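Side-chain contacts in protein-glutamine deamidase Cif (Burkholderia pseudomallei, PDB 3GQM), which deamidates a glutamine side chain of host NEDD8 to glutamate, shutting down cullin-RING ubiquitin ligases and so blocking the host cell cycle: residues N140-D143 with N147-V150; D164-T169 with H258-R263; N72-S77 with A94-L99; G46-R51 with R65-I70. One frame throughout, in Å; residues are numbered along the deposited sequence.

Interaction 1: residues N140-D143 with N147-V150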
# COMPACT_ATOMS: atom_id res chain seq x y z
N ASN A 140 -4.19 -18.78 -8.83
CA ASN A 140 -4.03 -19.91 -9.73
C ASN A 140 -4.36 -19.62 -11.19
O ASN A 140 -4.04 -20.43 -12.04
CB ASN A 140 -4.85 -21.11 -9.26
CG ASN A 140 -4.25 -21.76 -8.04
OD1 ASN A 140 -3.05 -21.60 -7.75
ND2 ASN A 140 -5.08 -22.50 -7.31
N THR A 141 -4.99 -18.47 -11.46
CA THR A 141 -5.25 -18.08 -12.85
C THR A 141 -4.18 -17.13 -13.43
O THR A 141 -4.18 -16.87 -14.62
CB THR A 141 -6.66 -17.46 -13.00
OG1 THR A 141 -6.65 -16.09 -12.56
CG2 THR A 141 -7.69 -18.26 -12.20
N LEU A 142 -3.26 -16.65 -12.59
CA LEU A 142 -2.26 -15.66 -13.02
C LEU A 142 -1.09 -16.25 -13.80
O LEU A 142 -0.61 -17.33 -13.49
CB LEU A 142 -1.75 -14.89 -11.79
CG LEU A 142 -2.80 -14.21 -10.90
CD1 LEU A 142 -2.15 -13.38 -9.81
CD2 LEU A 142 -3.72 -13.38 -11.69
N ASP A 143 -0.62 -15.52 -14.81
CA ASP A 143 0.47 -15.98 -15.66
C ASP A 143 1.73 -16.16 -14.79
O ASP A 143 2.15 -15.23 -14.11
CB ASP A 143 0.69 -14.94 -16.74
CG ASP A 143 1.54 -15.41 -17.89
OD1 ASP A 143 2.59 -16.05 -17.69
OD2 ASP A 143 1.15 -15.07 -19.04
N ASN A 147 4.65 -10.51 -13.47
CA ASN A 147 4.50 -9.89 -12.14
C ASN A 147 3.08 -9.36 -11.98
O ASN A 147 2.52 -8.79 -12.92
CB ASN A 147 5.48 -8.73 -11.96
CG ASN A 147 6.86 -9.04 -12.51
OD1 ASN A 147 7.55 -9.91 -12.00
ND2 ASN A 147 7.25 -8.35 -13.58
N TYR A 148 2.51 -9.51 -10.79
CA TYR A 148 1.23 -8.91 -10.47
C TYR A 148 1.36 -8.30 -9.13
O TYR A 148 2.14 -8.77 -8.29
CB TYR A 148 0.10 -9.97 -10.38
CG TYR A 148 -0.17 -10.64 -11.68
CD1 TYR A 148 -1.15 -10.13 -12.55
CD2 TYR A 148 0.54 -11.79 -12.04
CE1 TYR A 148 -1.39 -10.76 -13.77
CE2 TYR A 148 0.29 -12.43 -13.22
CZ TYR A 148 -0.66 -11.92 -14.09
OH TYR A 148 -0.85 -12.60 -15.26
N VAL A 149 0.58 -7.25 -8.94
CA VAL A 149 0.33 -6.69 -7.61
C VAL A 149 -1.19 -6.71 -7.38
O VAL A 149 -1.95 -6.46 -8.31
CB VAL A 149 0.93 -5.29 -7.45
CG1 VAL A 149 0.39 -4.29 -8.52
CG2 VAL A 149 0.66 -4.77 -6.03
N VAL A 150 -1.60 -7.08 -6.16
CA VAL A 150 -3.01 -7.20 -5.80
C VAL A 150 -3.30 -6.16 -4.77
O VAL A 150 -2.57 -6.03 -3.79
CB VAL A 150 -3.33 -8.56 -5.16
CG1 VAL A 150 -4.76 -8.62 -4.68
CG2 VAL A 150 -3.06 -9.70 -6.17

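Interaction 2: residues D164-T169 with H258-R263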
# COMPACT_ATOMS: atom_id res chain seq x y z
N ASP A 164 2.38 -8.02 -3.30
CA ASP A 164 3.24 -8.03 -4.47
C ASP A 164 3.58 -9.50 -4.86
O ASP A 164 4.04 -10.28 -4.01
CB ASP A 164 4.50 -7.27 -4.12
CG ASP A 164 5.38 -6.98 -5.34
OD1 ASP A 164 5.07 -7.39 -6.45
OD2 ASP A 164 6.43 -6.35 -5.15
N LEU A 165 3.32 -9.86 -6.09
CA LEU A 165 3.57 -11.23 -6.61
C LEU A 165 4.56 -11.17 -7.79
O LEU A 165 4.17 -11.35 -8.94
CB LEU A 165 2.25 -11.87 -7.08
CG LEU A 165 1.15 -11.94 -6.01
CD1 LEU A 165 -0.22 -12.22 -6.63
CD2 LEU A 165 1.45 -13.03 -4.98
N PRO A 166 5.83 -10.91 -7.51
CA PRO A 166 6.74 -10.84 -8.65
C PRO A 166 6.97 -12.22 -9.22
O PRO A 166 6.91 -13.19 -8.48
CB PRO A 166 8.05 -10.31 -8.06
CG PRO A 166 7.98 -10.55 -6.57
CD PRO A 166 6.52 -10.77 -6.20
N ALA A 167 7.24 -12.32 -10.52
CA ALA A 167 7.67 -13.63 -11.05
C ALA A 167 9.15 -13.88 -10.70
O ALA A 167 10.01 -13.01 -10.90
CB ALA A 167 7.40 -13.76 -12.53
N LEU A 168 9.40 -15.03 -10.09
CA LEU A 168 10.76 -15.47 -9.71
C LEU A 168 11.21 -16.72 -10.48
O LEU A 168 10.57 -17.78 -10.40
CB LEU A 168 10.86 -15.69 -8.18
CG LEU A 168 11.28 -14.53 -7.27
CD1 LEU A 168 11.00 -13.10 -7.78
CD2 LEU A 168 10.65 -14.74 -5.89
N THR A 169 12.31 -16.57 -11.23
CA THR A 169 12.85 -17.62 -12.11
C THR A 169 13.17 -18.93 -11.36
O THR A 169 13.88 -18.91 -10.36
CB THR A 169 14.10 -17.13 -12.86
OG1 THR A 169 13.86 -15.80 -13.34
CG2 THR A 169 14.43 -18.04 -14.04
N HIS A 258 -3.29 -6.74 -10.97
CA HIS A 258 -2.90 -6.02 -12.17
C HIS A 258 -1.46 -6.37 -12.45
O HIS A 258 -0.60 -6.23 -11.57
CB HIS A 258 -2.99 -4.52 -11.89
CG HIS A 258 -2.96 -3.67 -13.11
ND1 HIS A 258 -1.87 -3.62 -13.96
CD2 HIS A 258 -3.88 -2.82 -13.64
CE1 HIS A 258 -2.12 -2.79 -14.95
NE2 HIS A 258 -3.34 -2.29 -14.79
N GLU A 259 -1.16 -6.73 -13.69
CA GLU A 259 0.22 -6.99 -14.05
C GLU A 259 1.07 -5.73 -13.95
O GLU A 259 0.55 -4.59 -14.04
CB GLU A 259 0.35 -7.57 -15.47
CG GLU A 259 -0.21 -6.68 -16.57
CD GLU A 259 -0.20 -7.40 -17.93
OE1 GLU A 259 0.90 -7.60 -18.45
OE2 GLU A 259 -1.28 -7.78 -18.45
N TYR A 260 2.36 -5.95 -13.76
CA TYR A 260 3.32 -4.87 -13.90
C TYR A 260 4.60 -5.36 -14.54
O TYR A 260 4.99 -6.54 -14.42
CB TYR A 260 3.58 -4.16 -12.55
CG TYR A 260 4.36 -4.94 -11.49
CD1 TYR A 260 5.77 -4.88 -11.42
CD2 TYR A 260 3.68 -5.76 -10.56
CE1 TYR A 260 6.48 -5.58 -10.45
CE2 TYR A 260 4.38 -6.46 -9.58
CZ TYR A 260 5.77 -6.35 -9.50
OH TYR A 260 6.40 -7.07 -8.54
N ASP A 261 5.24 -4.43 -15.24
CA ASP A 261 6.59 -4.59 -15.72
C ASP A 261 7.59 -4.24 -14.62
O ASP A 261 7.63 -3.11 -14.17
CB ASP A 261 6.85 -3.61 -16.85
CG ASP A 261 8.23 -3.81 -17.44
OD1 ASP A 261 8.33 -4.66 -18.34
OD2 ASP A 261 9.20 -3.17 -16.99
N PHE A 262 8.43 -5.18 -14.22
CA PHE A 262 9.43 -4.84 -13.21
C PHE A 262 10.38 -3.68 -13.49
O PHE A 262 10.72 -2.89 -12.59
CB PHE A 262 10.22 -6.09 -12.80
CG PHE A 262 11.15 -5.84 -11.67
CD1 PHE A 262 10.64 -5.74 -10.36
CD2 PHE A 262 12.52 -5.68 -11.91
CE1 PHE A 262 11.50 -5.47 -9.30
CE2 PHE A 262 13.40 -5.42 -10.86
CZ PHE A 262 12.90 -5.31 -9.55
N ARG A 263 10.89 -3.59 -14.71
CA ARG A 263 11.81 -2.47 -15.04
C ARG A 263 11.08 -1.14 -15.05
O ARG A 263 11.67 -0.12 -14.71
CB ARG A 263 12.48 -2.66 -16.42
CG ARG A 263 13.50 -3.80 -16.45
CD ARG A 263 14.30 -3.72 -17.79
NE ARG A 263 15.15 -4.88 -18.00
CZ ARG A 263 16.26 -5.12 -17.29
NH1 ARG A 263 16.98 -6.20 -17.55
NH2 ARG A 263 16.64 -4.28 -16.33

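Interaction 3: residues N72-S77 with A94-L99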
# COMPACT_ATOMS: atom_id res chain seq x y z
N ASN A 72 2.14 24.98 -4.82
CA ASN A 72 1.28 26.14 -5.11
C ASN A 72 -0.19 25.92 -4.79
O ASN A 72 -0.86 26.85 -4.38
CB ASN A 72 1.42 26.58 -6.57
CG ASN A 72 2.73 27.31 -6.84
OD1 ASN A 72 3.47 27.69 -5.92
ND2 ASN A 72 3.05 27.48 -8.13
N ALA A 73 -0.68 24.68 -4.97
CA ALA A 73 -2.05 24.33 -4.67
C ALA A 73 -2.29 24.39 -3.18
O ALA A 73 -3.30 24.92 -2.73
CB ALA A 73 -2.42 22.91 -5.24
N ILE A 74 -1.34 23.87 -2.40
CA ILE A 74 -1.43 24.00 -0.96
C ILE A 74 -1.40 25.49 -0.54
O ILE A 74 -2.21 25.91 0.30
CB ILE A 74 -0.34 23.19 -0.22
CG1 ILE A 74 -0.41 21.70 -0.61
CG2 ILE A 74 -0.43 23.43 1.28
CD1 ILE A 74 0.86 20.89 -0.23
N GLU A 75 -0.48 26.29 -1.12
CA GLU A 75 -0.44 27.73 -0.78
C GLU A 75 -1.82 28.36 -1.05
O GLU A 75 -2.40 29.02 -0.21
CB GLU A 75 0.65 28.49 -1.58
CG GLU A 75 2.08 28.15 -1.18
CD GLU A 75 3.13 28.71 -2.16
OE1 GLU A 75 2.85 29.76 -2.81
OE2 GLU A 75 4.23 28.11 -2.24
N LYS A 76 -2.33 28.11 -2.24
CA LYS A 76 -3.64 28.63 -2.61
C LYS A 76 -4.71 28.26 -1.59
O LYS A 76 -5.44 29.12 -1.06
CB LYS A 76 -4.01 28.15 -4.00
CG LYS A 76 -5.31 28.74 -4.46
CD LYS A 76 -5.83 28.09 -5.72
CE LYS A 76 -7.37 28.36 -5.84
NZ LYS A 76 -8.21 27.34 -5.05
N SER A 77 -4.79 26.97 -1.27
CA SER A 77 -5.77 26.49 -0.29
C SER A 77 -5.62 27.21 1.07
O SER A 77 -6.61 27.56 1.75
CB SER A 77 -5.66 24.95 -0.13
OG SER A 77 -6.20 24.52 1.11
N ALA A 94 -3.31 20.85 11.49
CA ALA A 94 -2.28 20.29 10.62
C ALA A 94 -1.62 21.35 9.75
O ALA A 94 -2.30 22.14 9.09
CB ALA A 94 -2.85 19.16 9.75
N ASP A 95 -0.30 21.37 9.76
CA ASP A 95 0.43 22.18 8.81
C ASP A 95 0.39 21.48 7.48
O ASP A 95 1.05 20.47 7.28
CB ASP A 95 1.89 22.37 9.22
CG ASP A 95 2.60 23.37 8.32
OD1 ASP A 95 2.52 23.27 7.07
OD2 ASP A 95 3.25 24.28 8.88
N PRO A 96 -0.36 22.06 6.53
CA PRO A 96 -0.53 21.50 5.22
C PRO A 96 0.79 21.48 4.41
O PRO A 96 0.82 20.82 3.40
CB PRO A 96 -1.55 22.47 4.57
CG PRO A 96 -1.29 23.71 5.20
CD PRO A 96 -0.95 23.41 6.62
N PHE A 97 1.85 22.17 4.85
CA PHE A 97 3.13 22.02 4.12
C PHE A 97 4.02 20.90 4.61
O PHE A 97 5.05 20.62 4.00
CB PHE A 97 3.93 23.34 4.05
CG PHE A 97 3.21 24.43 3.30
CD1 PHE A 97 3.21 24.45 1.92
CD2 PHE A 97 2.52 25.41 4.00
CE1 PHE A 97 2.53 25.45 1.22
CE2 PHE A 97 1.85 26.41 3.32
CZ PHE A 97 1.86 26.43 1.91
N ALA A 98 3.64 20.25 5.69
CA ALA A 98 4.48 19.22 6.29
C ALA A 98 4.55 17.99 5.41
O ALA A 98 3.68 17.76 4.58
CB ALA A 98 4.00 18.85 7.69
N LEU A 99 5.60 17.22 5.55
CA LEU A 99 5.72 16.05 4.71
C LEU A 99 4.87 14.98 5.36
O LEU A 99 4.64 14.98 6.57
CB LEU A 99 7.18 15.62 4.55
CG LEU A 99 8.13 16.63 3.88
CD1 LEU A 99 9.21 15.83 3.21
CD2 LEU A 99 7.38 17.48 2.86

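Interaction 4: residues G46-R51 with R65-I70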
# COMPACT_ATOMS: atom_id res chain seq x y z
N GLY A 46 12.58 13.88 1.39
CA GLY A 46 12.62 14.97 0.41
C GLY A 46 11.23 15.51 0.05
O GLY A 46 10.26 14.75 -0.16
N GLU A 47 11.14 16.84 -0.02
CA GLU A 47 9.86 17.51 -0.21
C GLU A 47 9.24 17.12 -1.54
O GLU A 47 8.10 16.67 -1.58
CB GLU A 47 10.02 19.03 -0.12
CG GLU A 47 8.76 19.74 0.25
CD GLU A 47 8.86 21.27 0.13
OE1 GLU A 47 9.99 21.83 0.14
OE2 GLU A 47 7.79 21.91 0.02
N SER A 48 10.01 17.24 -2.61
CA SER A 48 9.48 16.97 -3.92
C SER A 48 9.08 15.49 -4.07
O SER A 48 7.99 15.18 -4.53
CB SER A 48 10.45 17.43 -4.99
OG SER A 48 10.73 18.83 -4.80
N SER A 49 9.94 14.59 -3.62
CA SER A 49 9.64 13.15 -3.65
C SER A 49 8.36 12.84 -2.84
O SER A 49 7.43 12.21 -3.36
CB SER A 49 10.83 12.33 -3.12
OG SER A 49 11.87 12.35 -4.08
N ASN A 50 8.33 13.31 -1.60
CA ASN A 50 7.18 13.10 -0.71
C ASN A 50 5.83 13.52 -1.34
O ASN A 50 4.88 12.74 -1.37
CB ASN A 50 7.42 13.77 0.65
CG ASN A 50 6.39 13.38 1.70
OD1 ASN A 50 5.29 13.90 1.71
ND2 ASN A 50 6.77 12.49 2.61
N ARG A 51 5.75 14.75 -1.83
CA ARG A 51 4.51 15.28 -2.46
C ARG A 51 4.09 14.58 -3.74
O ARG A 51 2.89 14.39 -4.01
CB ARG A 51 4.67 16.78 -2.74
CG ARG A 51 4.85 17.60 -1.49
CD ARG A 51 4.19 18.95 -1.62
NE ARG A 51 4.95 19.96 -0.88
CZ ARG A 51 4.93 20.12 0.43
NH1 ARG A 51 4.15 19.35 1.19
NH2 ARG A 51 5.68 21.07 0.99
N ARG A 65 2.99 14.12 -11.94
CA ARG A 65 2.78 15.09 -10.86
C ARG A 65 3.89 16.13 -10.70
O ARG A 65 5.07 15.80 -10.54
CB ARG A 65 2.57 14.39 -9.50
CG ARG A 65 1.28 13.56 -9.43
CD ARG A 65 1.32 12.63 -8.24
NE ARG A 65 0.08 11.84 -8.15
CZ ARG A 65 -0.14 10.90 -7.24
NH1 ARG A 65 0.81 10.59 -6.31
NH2 ARG A 65 -1.30 10.28 -7.25
N ASP A 66 3.49 17.40 -10.66
CA ASP A 66 4.43 18.50 -10.56
C ASP A 66 4.49 18.94 -9.13
O ASP A 66 3.50 19.42 -8.64
CB ASP A 66 3.91 19.68 -11.39
CG ASP A 66 4.99 20.72 -11.68
OD1 ASP A 66 6.04 20.79 -10.98
OD2 ASP A 66 4.76 21.48 -12.64
N PRO A 67 5.64 18.77 -8.46
CA PRO A 67 5.78 19.12 -7.06
C PRO A 67 5.68 20.63 -6.77
O PRO A 67 5.24 20.99 -5.68
CB PRO A 67 7.17 18.59 -6.68
CG PRO A 67 7.93 18.52 -7.97
CD PRO A 67 6.89 18.25 -9.04
N ARG A 68 6.09 21.49 -7.72
CA ARG A 68 5.91 22.94 -7.60
C ARG A 68 4.41 23.30 -7.62
O ARG A 68 3.95 24.05 -6.78
CB ARG A 68 6.63 23.73 -8.73
N GLU A 69 3.67 22.77 -8.58
CA GLU A 69 2.24 23.00 -8.67
C GLU A 69 1.48 22.48 -7.43
O GLU A 69 0.59 23.16 -6.90
CB GLU A 69 1.69 22.38 -9.95
CG GLU A 69 2.18 23.11 -11.20
N ILE A 70 1.86 21.29 -6.95
CA ILE A 70 1.28 20.77 -5.73
C ILE A 70 1.51 21.78 -4.61
O ILE A 70 0.58 22.10 -3.87
CB ILE A 70 1.86 19.38 -5.35
CG1 ILE A 70 1.41 18.31 -6.38
CG2 ILE A 70 1.40 18.99 -3.91
CD1 ILE A 70 2.16 16.90 -6.22

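Interaction 1: residues N140-D143 with N147-V150
Tyr148 reaches from the strand to Leu142 and Asp143 of the preceding loop and makes nearly the whole contact. One residue earlier, the Asn147 side chain turns away from the loop; its OD1 takes the N-H of Ala167, in the loop after strand 159-165, and its ND2 gives to Tyr260 O. At Tyr148, CG stands anti to the carbonyl carbon (chi1 -65°), which sends the ring out from the strand across the Leu142 side chain. Leu142 CD2 sits over the middle of one ring face, 4.1 Å from the centroid of the Tyr148 ring and only 11° off its normal, a CH-pi contact. Nearer the backbone, Leu142 CB closes on Tyr148 CE2 at 3.5 Å. The phenol oxygen then accepts a backbone bond, Asp143 N to Tyr148 OH at 3.0 Å, bent to 150°; Asp143 O lies at the ring edge, in plane. Asp143 OD1 is turned to His145 N instead, within the loop. Val149 faces helix 104-116, while Val150 points back to the loop's side without touching it. Strand 147-154 thus runs between strands 159-165 and 253-260, with helix 104-116 packed on one side and the loop after helix 135-139 on the other.

Interaction 2: residues D164-T169 with H258-R263
Tyr260 OH donates to Asp164 OD1 in a hydrogen bond of 2.5 Å, the one polar link between the two segments; this length is shorter than usual and may partly reflect coordinate error. The rotamers at both ends make the bond possible. Tyr260 places CG between its backbone N and carbonyl carbon (chi1 70°), and from there the ring spans the gap to strand 159-165. Asp164, with chi1 at -169°, extends CG opposite its backbone N, and OD1 arrives at the ring edge near the plane, 3.3 Å from Tyr260 CZ. Carboxylate and ring planes are inclined by 53°, and the two side chains cross at about a right angle. Pro166 CB adds a packing contact at 3.7 Å from Tyr260 OH. The other carboxylate oxygen, OD2, forms a salt bridge with Arg33 of helix 29-42, so both oxygens of this buried acid are engaged; the positive charge probably helps to keep it ionised. Strands 159-165 and 253-260 flank strand 147-154 in the antiparallel sheet, so the Tyr-Asp pair is a side-chain bridge over a central strand, on the sheet face that also carries Met115 of helix 104-116.

Interaction 3: residues N72-S77 with A94-L99
Helix 67-80 meets a type I beta turn running from Asp95 to Ala98, the backbones coming nearest at Ile74 and Pro96, whose CA atoms are 6.7 Å apart. Ile74 points toward the turn and supplies most of the helix's share of the contact. Its CG2, anti to the backbone N, is wedged between two residues: it lies 3.6 Å from Pro96 CB and sits over one face of the Phe97 ring, 3.8 Å from the centroid of that ring and 20° off the normal. This CH-pi contact is displaced toward the ring rim, nearest CE1. Phe97 starts off to the side of the helix, and with CG anti to the carbonyl carbon (chi1 -62°) its ring swings in to meet it. Glu75 approaches at the ring edge instead: its CG is 3.5 Å from Phe97 CZ, and its extended chain crosses the ring at about a right angle. The other branch of Ile74 ends with CD1 at 3.6 Å from Pro96 O. Within the turn, Phe97 N donates to Asp95 OD1 at 2.6 Å, nearly along the acceptor's C-O axis. This is an Asx turn superposed on the type I turn, both opened by Asp95, with Pro96 and Phe97 at the middle positions.

Interaction 4: residues G46-R51 with R65-I70
Two helix beginnings, those of 47-53 and 67-80, pack side by side where Ser48 meets Pro67 and Arg51 meets Ile70. The backbones are nearest at the first pair, with Ser48 CA and Pro67 CA 5.3 Å apart. There the touch is between small groups: Ser48 CB rests against Pro67 CB at 3.9 Å. Pro67 opens its helix directly after the N-cap residue Asp66, whose OD1 takes a weak bond from Arg68 N. One turn further along each helix, Arg51 and Ile70 slide past each other in opposite directions. Arg51 uses its aliphatic stem, CD lying 3.6 Å from Ile70 CG2, while Ile70 CD1 comes to 3.4 Å from the backbone Arg51 O. Both Ile70 branches therefore take part, CG2 toward the arginine stem and CD1 toward the helix backbone. The arginine chain is bent at chi2 (-145°) and chi3 (-147°), which brings the guanidinium back toward its own helix. Arg51 NH2 there forms a salt bridge with Glu47 OE2, N-H...O angle 142°; the modelled length of 2.5 Å is doubtfully short. The same nitrogen also bonds Phe97 O of the loop 94-99. The side-chain contacts along the interface are apolar, between a proline, a serine methylene, an isoleucine and an arginine stem; the one approach to a polar atom is that of Ile70 CD1 to the Arg51 carbonyl. NH2 of the buried Arg51 is held by Glu47 and by Phe97 O, which probably offsets part of the cost of burying the cation beside hydrocarbon.

Along the chain the order is interaction 4, interaction 3, interaction 1, then interaction 2, whose second segment closes the series near the C-terminus. They form two groups. Interactions 3 and 4 have centres 11 Å apart, share helix 67-80 and touch through Arg51 and Phe97. Interactions 1 and 2, with centres 8 Å apart, meet in the four-stranded antiparallel sheet, where Tyr148 O and Leu165 N join neighbouring strands. Interaction 3 lies on the opposite side of the chain's centre from this pair, 38 Å from interaction 1 between centres. The contacts thus sit in two separate places, helices 47-53 and 67-80 with the loop 94-99, and one end of the sheet; the side chain of Asp164 in interaction 2 is about 11 Å from that of Gln179, an inferred active-site residue.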